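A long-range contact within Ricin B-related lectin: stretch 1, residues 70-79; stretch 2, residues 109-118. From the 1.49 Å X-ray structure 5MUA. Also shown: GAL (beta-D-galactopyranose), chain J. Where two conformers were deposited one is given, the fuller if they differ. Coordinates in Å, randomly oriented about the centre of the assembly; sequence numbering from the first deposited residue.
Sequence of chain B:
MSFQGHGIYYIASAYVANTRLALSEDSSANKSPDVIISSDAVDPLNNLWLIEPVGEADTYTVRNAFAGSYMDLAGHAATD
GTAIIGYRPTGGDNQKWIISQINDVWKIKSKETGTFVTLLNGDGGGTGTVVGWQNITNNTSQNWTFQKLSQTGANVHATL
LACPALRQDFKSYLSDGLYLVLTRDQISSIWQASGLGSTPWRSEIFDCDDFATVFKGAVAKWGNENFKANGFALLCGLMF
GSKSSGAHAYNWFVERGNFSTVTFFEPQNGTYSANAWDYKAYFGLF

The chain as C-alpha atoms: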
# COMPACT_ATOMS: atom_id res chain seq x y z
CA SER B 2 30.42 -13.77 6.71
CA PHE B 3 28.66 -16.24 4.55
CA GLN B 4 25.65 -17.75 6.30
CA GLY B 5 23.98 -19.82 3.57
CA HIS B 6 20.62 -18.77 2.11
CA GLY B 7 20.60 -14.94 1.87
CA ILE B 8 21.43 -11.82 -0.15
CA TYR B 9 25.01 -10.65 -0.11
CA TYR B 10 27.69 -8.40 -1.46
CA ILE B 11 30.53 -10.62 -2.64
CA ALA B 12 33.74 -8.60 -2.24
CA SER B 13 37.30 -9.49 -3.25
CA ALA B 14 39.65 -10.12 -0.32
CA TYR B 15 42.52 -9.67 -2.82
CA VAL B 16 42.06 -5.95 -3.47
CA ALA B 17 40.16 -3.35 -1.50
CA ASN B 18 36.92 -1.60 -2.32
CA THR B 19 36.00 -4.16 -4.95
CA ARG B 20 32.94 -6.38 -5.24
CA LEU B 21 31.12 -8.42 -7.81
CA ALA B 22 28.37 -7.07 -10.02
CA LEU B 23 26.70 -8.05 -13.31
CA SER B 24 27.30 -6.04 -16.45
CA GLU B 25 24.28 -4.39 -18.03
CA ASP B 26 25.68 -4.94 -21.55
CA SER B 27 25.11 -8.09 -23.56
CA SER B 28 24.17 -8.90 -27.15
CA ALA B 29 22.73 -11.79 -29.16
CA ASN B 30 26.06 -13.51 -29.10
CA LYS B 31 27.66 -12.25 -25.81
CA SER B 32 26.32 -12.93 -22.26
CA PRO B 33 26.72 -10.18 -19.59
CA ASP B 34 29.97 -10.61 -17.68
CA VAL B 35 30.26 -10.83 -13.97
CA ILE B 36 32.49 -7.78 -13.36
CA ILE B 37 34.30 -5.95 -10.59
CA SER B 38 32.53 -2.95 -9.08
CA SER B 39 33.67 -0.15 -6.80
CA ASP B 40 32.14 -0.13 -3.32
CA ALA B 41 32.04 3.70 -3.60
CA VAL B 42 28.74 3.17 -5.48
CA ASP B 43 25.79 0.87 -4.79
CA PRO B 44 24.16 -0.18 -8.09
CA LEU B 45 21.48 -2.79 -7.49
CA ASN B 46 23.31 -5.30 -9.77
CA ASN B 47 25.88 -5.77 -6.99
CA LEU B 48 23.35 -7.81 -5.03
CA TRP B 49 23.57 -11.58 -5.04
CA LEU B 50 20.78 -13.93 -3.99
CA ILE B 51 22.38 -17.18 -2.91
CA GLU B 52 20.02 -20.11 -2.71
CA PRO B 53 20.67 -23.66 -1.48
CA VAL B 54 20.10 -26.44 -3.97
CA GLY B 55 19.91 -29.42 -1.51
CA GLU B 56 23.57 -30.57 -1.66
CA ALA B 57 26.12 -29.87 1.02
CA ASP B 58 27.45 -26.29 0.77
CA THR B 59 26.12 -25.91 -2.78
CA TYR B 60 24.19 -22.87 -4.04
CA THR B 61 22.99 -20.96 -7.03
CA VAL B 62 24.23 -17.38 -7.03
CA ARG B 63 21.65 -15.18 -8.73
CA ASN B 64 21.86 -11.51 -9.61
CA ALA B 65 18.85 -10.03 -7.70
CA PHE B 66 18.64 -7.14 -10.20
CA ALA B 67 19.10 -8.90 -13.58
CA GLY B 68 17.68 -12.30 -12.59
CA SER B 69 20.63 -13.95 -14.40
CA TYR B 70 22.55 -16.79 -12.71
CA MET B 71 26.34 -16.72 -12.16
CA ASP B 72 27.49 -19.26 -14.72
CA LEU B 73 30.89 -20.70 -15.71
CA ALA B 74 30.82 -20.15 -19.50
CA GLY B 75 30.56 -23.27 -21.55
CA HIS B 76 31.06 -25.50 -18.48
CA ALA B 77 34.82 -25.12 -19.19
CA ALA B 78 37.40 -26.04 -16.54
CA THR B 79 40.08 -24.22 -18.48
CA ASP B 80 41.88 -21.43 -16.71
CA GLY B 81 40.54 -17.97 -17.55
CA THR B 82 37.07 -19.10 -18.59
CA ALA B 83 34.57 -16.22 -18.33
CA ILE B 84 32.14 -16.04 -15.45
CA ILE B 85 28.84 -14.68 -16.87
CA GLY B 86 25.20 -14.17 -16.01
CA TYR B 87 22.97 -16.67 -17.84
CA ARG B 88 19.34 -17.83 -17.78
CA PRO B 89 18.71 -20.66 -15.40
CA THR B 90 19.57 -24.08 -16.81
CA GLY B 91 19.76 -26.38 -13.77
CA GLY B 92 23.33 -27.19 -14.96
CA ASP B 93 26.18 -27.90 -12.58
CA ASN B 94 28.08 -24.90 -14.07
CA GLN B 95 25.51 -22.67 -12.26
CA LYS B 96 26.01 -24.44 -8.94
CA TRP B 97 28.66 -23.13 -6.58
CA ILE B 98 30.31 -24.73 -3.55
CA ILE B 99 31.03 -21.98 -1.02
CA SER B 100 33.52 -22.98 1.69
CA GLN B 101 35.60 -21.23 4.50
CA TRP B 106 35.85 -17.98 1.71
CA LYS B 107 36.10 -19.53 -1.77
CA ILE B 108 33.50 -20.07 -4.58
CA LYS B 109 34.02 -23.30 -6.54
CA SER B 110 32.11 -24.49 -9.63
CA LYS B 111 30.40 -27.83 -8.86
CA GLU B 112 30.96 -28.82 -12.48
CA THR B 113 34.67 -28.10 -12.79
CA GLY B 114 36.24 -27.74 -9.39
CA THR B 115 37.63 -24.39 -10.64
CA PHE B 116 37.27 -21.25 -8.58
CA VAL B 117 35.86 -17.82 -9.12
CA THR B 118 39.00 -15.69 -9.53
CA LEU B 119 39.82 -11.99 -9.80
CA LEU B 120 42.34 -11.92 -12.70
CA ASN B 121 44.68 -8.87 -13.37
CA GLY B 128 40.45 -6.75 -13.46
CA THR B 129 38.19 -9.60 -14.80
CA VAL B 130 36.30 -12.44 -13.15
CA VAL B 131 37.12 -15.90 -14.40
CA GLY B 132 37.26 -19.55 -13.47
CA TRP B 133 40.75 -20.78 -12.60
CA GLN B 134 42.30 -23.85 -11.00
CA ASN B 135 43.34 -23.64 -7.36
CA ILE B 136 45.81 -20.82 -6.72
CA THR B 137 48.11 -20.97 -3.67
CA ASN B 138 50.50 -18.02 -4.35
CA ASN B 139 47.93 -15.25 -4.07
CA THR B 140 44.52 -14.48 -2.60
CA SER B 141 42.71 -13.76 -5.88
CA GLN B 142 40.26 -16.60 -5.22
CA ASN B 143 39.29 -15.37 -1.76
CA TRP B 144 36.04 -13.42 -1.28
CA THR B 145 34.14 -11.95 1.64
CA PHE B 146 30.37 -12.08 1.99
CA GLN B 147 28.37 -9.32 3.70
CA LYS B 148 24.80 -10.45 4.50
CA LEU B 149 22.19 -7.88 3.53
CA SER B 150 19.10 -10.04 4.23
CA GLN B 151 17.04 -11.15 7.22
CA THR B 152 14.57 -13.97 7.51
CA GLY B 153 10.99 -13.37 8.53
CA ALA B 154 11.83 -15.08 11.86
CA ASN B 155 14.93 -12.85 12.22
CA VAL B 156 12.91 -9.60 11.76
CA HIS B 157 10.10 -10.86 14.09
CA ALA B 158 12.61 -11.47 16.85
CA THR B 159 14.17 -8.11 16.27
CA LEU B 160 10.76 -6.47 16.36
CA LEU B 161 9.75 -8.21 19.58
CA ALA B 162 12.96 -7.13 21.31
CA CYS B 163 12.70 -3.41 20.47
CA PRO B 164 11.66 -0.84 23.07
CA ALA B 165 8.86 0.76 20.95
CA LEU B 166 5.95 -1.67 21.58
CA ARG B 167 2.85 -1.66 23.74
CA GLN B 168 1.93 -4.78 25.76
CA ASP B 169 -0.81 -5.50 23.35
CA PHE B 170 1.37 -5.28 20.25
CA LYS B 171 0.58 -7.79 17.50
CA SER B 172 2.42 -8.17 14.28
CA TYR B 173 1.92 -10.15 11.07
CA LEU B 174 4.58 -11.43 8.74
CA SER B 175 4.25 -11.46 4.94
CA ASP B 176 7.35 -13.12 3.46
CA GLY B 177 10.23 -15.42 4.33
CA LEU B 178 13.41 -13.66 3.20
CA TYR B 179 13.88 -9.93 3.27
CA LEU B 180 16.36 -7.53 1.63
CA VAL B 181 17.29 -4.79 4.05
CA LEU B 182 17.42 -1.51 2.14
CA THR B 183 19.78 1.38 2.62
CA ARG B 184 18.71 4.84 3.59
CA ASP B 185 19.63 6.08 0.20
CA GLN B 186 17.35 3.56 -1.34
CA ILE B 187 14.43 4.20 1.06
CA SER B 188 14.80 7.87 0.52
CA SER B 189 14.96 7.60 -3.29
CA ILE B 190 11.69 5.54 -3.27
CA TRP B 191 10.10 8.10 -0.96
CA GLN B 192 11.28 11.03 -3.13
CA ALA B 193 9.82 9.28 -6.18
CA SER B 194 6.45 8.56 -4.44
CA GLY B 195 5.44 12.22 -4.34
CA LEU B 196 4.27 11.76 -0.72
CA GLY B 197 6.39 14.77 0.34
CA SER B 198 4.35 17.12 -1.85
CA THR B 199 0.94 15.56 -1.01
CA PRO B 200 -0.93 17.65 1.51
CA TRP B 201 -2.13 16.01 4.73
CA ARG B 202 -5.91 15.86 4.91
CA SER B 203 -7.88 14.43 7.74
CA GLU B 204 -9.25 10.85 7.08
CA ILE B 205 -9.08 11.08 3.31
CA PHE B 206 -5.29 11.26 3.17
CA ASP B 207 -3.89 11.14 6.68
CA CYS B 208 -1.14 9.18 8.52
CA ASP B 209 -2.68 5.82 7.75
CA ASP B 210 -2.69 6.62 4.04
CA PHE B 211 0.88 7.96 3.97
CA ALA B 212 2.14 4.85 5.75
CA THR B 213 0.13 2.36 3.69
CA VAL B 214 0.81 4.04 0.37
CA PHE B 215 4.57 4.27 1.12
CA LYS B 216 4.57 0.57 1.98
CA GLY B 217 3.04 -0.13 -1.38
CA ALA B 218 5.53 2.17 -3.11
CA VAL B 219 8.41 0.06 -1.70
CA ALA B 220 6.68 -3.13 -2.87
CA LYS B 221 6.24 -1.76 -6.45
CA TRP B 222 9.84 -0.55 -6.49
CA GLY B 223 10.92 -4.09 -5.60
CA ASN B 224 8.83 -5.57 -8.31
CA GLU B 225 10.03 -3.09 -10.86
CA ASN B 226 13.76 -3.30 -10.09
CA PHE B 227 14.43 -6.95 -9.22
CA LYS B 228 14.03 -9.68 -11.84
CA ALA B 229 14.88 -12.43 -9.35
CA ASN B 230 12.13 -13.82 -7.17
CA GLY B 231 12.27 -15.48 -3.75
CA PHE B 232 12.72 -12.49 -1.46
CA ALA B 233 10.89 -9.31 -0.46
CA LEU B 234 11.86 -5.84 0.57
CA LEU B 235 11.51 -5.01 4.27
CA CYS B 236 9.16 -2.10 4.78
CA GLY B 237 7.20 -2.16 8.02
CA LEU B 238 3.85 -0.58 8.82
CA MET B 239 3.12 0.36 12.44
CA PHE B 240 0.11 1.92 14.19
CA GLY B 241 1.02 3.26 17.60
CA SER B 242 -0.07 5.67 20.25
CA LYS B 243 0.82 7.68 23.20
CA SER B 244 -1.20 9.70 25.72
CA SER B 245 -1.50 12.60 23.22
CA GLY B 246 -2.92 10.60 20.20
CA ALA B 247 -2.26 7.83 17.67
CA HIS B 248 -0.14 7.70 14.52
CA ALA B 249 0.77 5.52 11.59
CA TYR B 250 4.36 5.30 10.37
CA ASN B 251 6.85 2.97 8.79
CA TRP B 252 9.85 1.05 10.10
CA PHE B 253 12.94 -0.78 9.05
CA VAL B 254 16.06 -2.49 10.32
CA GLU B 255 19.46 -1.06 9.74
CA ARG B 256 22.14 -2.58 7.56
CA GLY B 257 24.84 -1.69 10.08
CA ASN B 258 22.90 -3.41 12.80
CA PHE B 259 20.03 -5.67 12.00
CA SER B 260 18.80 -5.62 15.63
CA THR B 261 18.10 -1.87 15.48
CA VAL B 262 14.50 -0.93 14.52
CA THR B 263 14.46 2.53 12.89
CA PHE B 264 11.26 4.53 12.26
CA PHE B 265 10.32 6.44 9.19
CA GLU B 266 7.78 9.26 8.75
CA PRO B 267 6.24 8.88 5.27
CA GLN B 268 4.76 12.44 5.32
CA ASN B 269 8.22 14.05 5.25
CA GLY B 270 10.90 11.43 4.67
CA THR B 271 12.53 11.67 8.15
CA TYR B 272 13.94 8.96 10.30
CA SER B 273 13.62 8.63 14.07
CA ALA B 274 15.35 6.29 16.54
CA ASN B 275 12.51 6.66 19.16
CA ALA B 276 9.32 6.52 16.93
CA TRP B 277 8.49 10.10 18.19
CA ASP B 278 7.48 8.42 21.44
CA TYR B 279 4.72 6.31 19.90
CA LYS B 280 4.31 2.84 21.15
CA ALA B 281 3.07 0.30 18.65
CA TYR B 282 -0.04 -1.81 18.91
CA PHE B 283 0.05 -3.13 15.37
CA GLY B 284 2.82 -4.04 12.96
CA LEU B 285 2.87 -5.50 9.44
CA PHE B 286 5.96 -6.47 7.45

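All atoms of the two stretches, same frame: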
# COMPACT_ATOMS: atom_id res chain seq x y z
N TYR B 70 21.77 -15.93 -13.59
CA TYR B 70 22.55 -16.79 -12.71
C TYR B 70 24.03 -16.73 -13.05
O TYR B 70 24.43 -16.83 -14.21
CB TYR B 70 22.06 -18.24 -12.83
CG TYR B 70 20.69 -18.42 -12.17
CD1 TYR B 70 19.52 -17.97 -12.78
CD2 TYR B 70 20.57 -18.98 -10.89
CE1 TYR B 70 18.30 -18.07 -12.16
CE2 TYR B 70 19.34 -19.17 -10.30
CZ TYR B 70 18.21 -18.70 -10.93
OH TYR B 70 17.03 -18.79 -10.29
N MET B 71 24.85 -16.64 -12.01
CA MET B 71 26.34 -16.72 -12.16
C MET B 71 26.65 -18.09 -12.76
O MET B 71 26.20 -19.14 -12.26
CB MET B 71 27.00 -16.57 -10.85
CG MET B 71 28.51 -16.48 -10.95
SD MET B 71 29.27 -16.36 -9.26
CE MET B 71 29.17 -14.61 -8.87
N ASP B 72 27.39 -18.08 -13.86
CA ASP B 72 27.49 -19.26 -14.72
C ASP B 72 28.95 -19.31 -15.24
O ASP B 72 29.53 -18.29 -15.64
CB ASP B 72 26.43 -19.08 -15.84
CG ASP B 72 26.55 -20.10 -17.04
OD1 ASP B 72 27.63 -20.16 -17.69
OD2 ASP B 72 25.49 -20.68 -17.37
N LEU B 73 29.54 -20.51 -15.21
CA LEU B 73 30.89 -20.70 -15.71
C LEU B 73 30.75 -21.05 -17.22
O LEU B 73 30.20 -22.13 -17.58
CB LEU B 73 31.60 -21.81 -14.95
CG LEU B 73 33.04 -22.05 -15.38
CD1 LEU B 73 33.96 -20.83 -15.16
CD2 LEU B 73 33.57 -23.16 -14.52
N ALA B 74 31.12 -20.12 -18.08
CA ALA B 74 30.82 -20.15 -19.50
C ALA B 74 31.23 -21.43 -20.15
O ALA B 74 32.37 -21.92 -20.01
CB ALA B 74 31.49 -18.95 -20.24
N GLY B 75 30.28 -22.06 -20.80
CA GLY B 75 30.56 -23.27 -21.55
C GLY B 75 30.96 -24.49 -20.72
O GLY B 75 31.44 -25.52 -21.28
N HIS B 76 30.72 -24.46 -19.42
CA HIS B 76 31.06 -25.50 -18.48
C HIS B 76 32.59 -25.77 -18.46
O HIS B 76 32.99 -26.85 -18.04
CB HIS B 76 30.34 -26.85 -18.79
CG HIS B 76 28.88 -26.70 -19.09
ND1 HIS B 76 27.92 -27.12 -18.21
CD2 HIS B 76 28.24 -26.29 -20.20
CE1 HIS B 76 26.73 -26.88 -18.73
NE2 HIS B 76 26.91 -26.33 -19.92
N ALA B 77 33.39 -24.83 -18.95
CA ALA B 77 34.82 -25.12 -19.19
C ALA B 77 35.66 -24.97 -17.87
O ALA B 77 35.57 -23.97 -17.09
CB ALA B 77 35.35 -24.22 -20.29
N ALA B 78 36.50 -25.97 -17.68
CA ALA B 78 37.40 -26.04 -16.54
C ALA B 78 38.69 -25.28 -16.83
O ALA B 78 39.52 -25.06 -15.94
CB ALA B 78 37.74 -27.52 -16.23
N THR B 79 38.86 -24.89 -18.07
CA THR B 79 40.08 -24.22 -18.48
C THR B 79 40.29 -22.93 -17.73
O THR B 79 39.35 -22.18 -17.44
CB THR B 79 40.18 -24.07 -20.01
OG1 THR B 79 41.53 -23.83 -20.44
CG2 THR B 79 39.28 -23.05 -20.56
N LYS B 109 33.54 -22.29 -5.62
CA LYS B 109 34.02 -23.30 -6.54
C LYS B 109 32.88 -23.83 -7.37
O LYS B 109 31.82 -24.14 -6.83
CB LYS B 109 34.60 -24.45 -5.75
CG LYS B 109 35.22 -25.57 -6.63
CD LYS B 109 35.83 -26.62 -5.78
CE LYS B 109 34.78 -27.39 -5.10
NZ LYS B 109 35.27 -28.67 -4.51
N SER B 110 33.12 -23.90 -8.68
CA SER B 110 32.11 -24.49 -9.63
C SER B 110 31.92 -25.98 -9.35
O SER B 110 32.92 -26.74 -9.28
CB SER B 110 32.54 -24.29 -11.05
OG SER B 110 31.74 -25.12 -11.90
N LYS B 111 30.68 -26.40 -9.14
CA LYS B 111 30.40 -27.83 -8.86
C LYS B 111 30.83 -28.62 -10.09
O LYS B 111 31.32 -29.73 -9.96
CB LYS B 111 28.90 -28.08 -8.65
CG LYS B 111 28.59 -29.54 -8.33
CD LYS B 111 27.13 -29.80 -8.36
CE LYS B 111 26.74 -31.30 -8.20
NZ LYS B 111 25.27 -31.29 -8.50
N GLU B 112 30.65 -28.06 -11.27
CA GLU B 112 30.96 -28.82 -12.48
C GLU B 112 32.45 -29.08 -12.61
O GLU B 112 32.85 -30.24 -12.81
CB GLU B 112 30.47 -28.11 -13.70
CG GLU B 112 30.95 -28.38 -15.12
CD GLU B 112 30.26 -29.55 -15.73
OE1 GLU B 112 30.78 -30.05 -16.73
OE2 GLU B 112 29.18 -29.90 -15.22
N THR B 113 33.25 -28.03 -12.44
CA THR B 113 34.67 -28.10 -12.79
C THR B 113 35.65 -28.22 -11.68
O THR B 113 36.77 -28.62 -11.93
CB THR B 113 35.06 -26.89 -13.62
OG1 THR B 113 34.95 -25.72 -12.81
CG2 THR B 113 34.22 -26.76 -14.86
N GLY B 114 35.27 -27.91 -10.44
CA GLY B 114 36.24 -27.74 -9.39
C GLY B 114 37.11 -26.52 -9.54
O GLY B 114 38.06 -26.38 -8.76
N THR B 115 36.87 -25.65 -10.54
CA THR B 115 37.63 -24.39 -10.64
C THR B 115 36.94 -23.29 -9.88
O THR B 115 35.74 -23.38 -9.53
CB THR B 115 37.90 -23.97 -12.08
OG1 THR B 115 36.68 -23.76 -12.77
CG2 THR B 115 38.68 -25.07 -12.83
N PHE B 116 37.70 -22.26 -9.55
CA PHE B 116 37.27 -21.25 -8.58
C PHE B 116 37.03 -19.91 -9.22
O PHE B 116 37.74 -19.50 -10.15
CB PHE B 116 38.32 -21.08 -7.48
CG PHE B 116 38.52 -22.31 -6.66
CD1 PHE B 116 37.73 -22.56 -5.59
CD2 PHE B 116 39.50 -23.24 -6.99
CE1 PHE B 116 37.90 -23.72 -4.81
CE2 PHE B 116 39.67 -24.41 -6.23
CZ PHE B 116 38.89 -24.62 -5.12
N VAL B 117 36.06 -19.18 -8.69
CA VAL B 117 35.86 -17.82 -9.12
C VAL B 117 37.12 -17.00 -8.69
O VAL B 117 37.49 -17.00 -7.50
CB VAL B 117 34.63 -17.18 -8.41
CG1 VAL B 117 34.46 -15.71 -8.75
CG2 VAL B 117 33.37 -17.94 -8.70
N THR B 118 37.69 -16.28 -9.65
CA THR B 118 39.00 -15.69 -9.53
C THR B 118 39.02 -14.30 -10.05
O THR B 118 38.49 -14.04 -11.07
CB THR B 118 40.02 -16.57 -10.30
OG1 THR B 118 39.91 -17.95 -9.86
CG2 THR B 118 41.43 -16.03 -10.20
C1 GAL J . 26.65 -23.15 -22.63
C2 GAL J . 26.24 -23.42 -21.18
C3 GAL J . 25.57 -22.25 -20.49
C4 GAL J . 26.42 -20.99 -20.72
C5 GAL J . 26.76 -20.82 -22.22
C6 GAL J . 27.72 -19.68 -22.51
O1 GAL J . 27.46 -24.23 -22.99
O2 GAL J . 25.32 -24.52 -21.18
O3 GAL J . 25.39 -22.62 -19.10
O4 GAL J . 27.63 -21.18 -19.94
O5 GAL J . 27.41 -21.99 -22.74
O6 GAL J . 27.84 -19.55 -23.91
O HOH W 1 32.81 -29.42 -18.11
O HOH W 2 27.08 -28.15 -15.96
O HOH W 3 37.22 -22.61 -15.35

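Two segments of a chain can pack closely without exchanging a single direct hydrogen bond, provided that each settles its polar groups internally or through water and offers carbon to the other. The contact between residues 70-79 and 109-118 of this lectin is a compact example, burying 342 Å² in all, and T113, L73 and A78 cover the most surface.

T113 meets stretch 1 with both branches. OG1 donates to T115 OG1 at 2.6 Å yet also lies 3.4 Å from L73 CD2, while T113 CG2 lies 3.4 Å from H76 O and 3.7 Å from A78 CA. The side chains of T113 and A78 also touch, A78 CB lying 3.8 Å from T113 CB. The alanine carbonyl then reaches the next threonine, A78 O lying 3.2 Å from T115 CG2.

L73, a strand residue whose CA-to-CB bond points toward the second stretch, meets on this side a cluster of hydroxyls. Its CD2 is 3.6 Å from T115 OG1 and 3.7 Å from S110 OG, besides its approach to T113. Those oxygens have partners of their own; S110 OG, for instance, accepts weak hydrogen bonds from the backbone nitrogens of E112 and T113. The leucine methyl thus packs against a turn that is also held by backbone hydrogen bonds, S110 N to T115 O at 2.8 Å and G114 N to S110 O at 2.9 Å. Two residues earlier in the strand, M71 SD makes a looser apolar contact with V117 CG2 at 4.4 Å.

Water supplies the polar links between the stretches. One molecule donates to both H76 O and E112 OE1, a second joins H76 ND1 to E112 OE2, and a third accepts from T115 OG1 while donating to A77 O and T79 O. The bridged histidine also hydrogen-bonds galactose, H76 NE2 lying 2.7 Å from GAL O2, which places this contact directly beside the sugar.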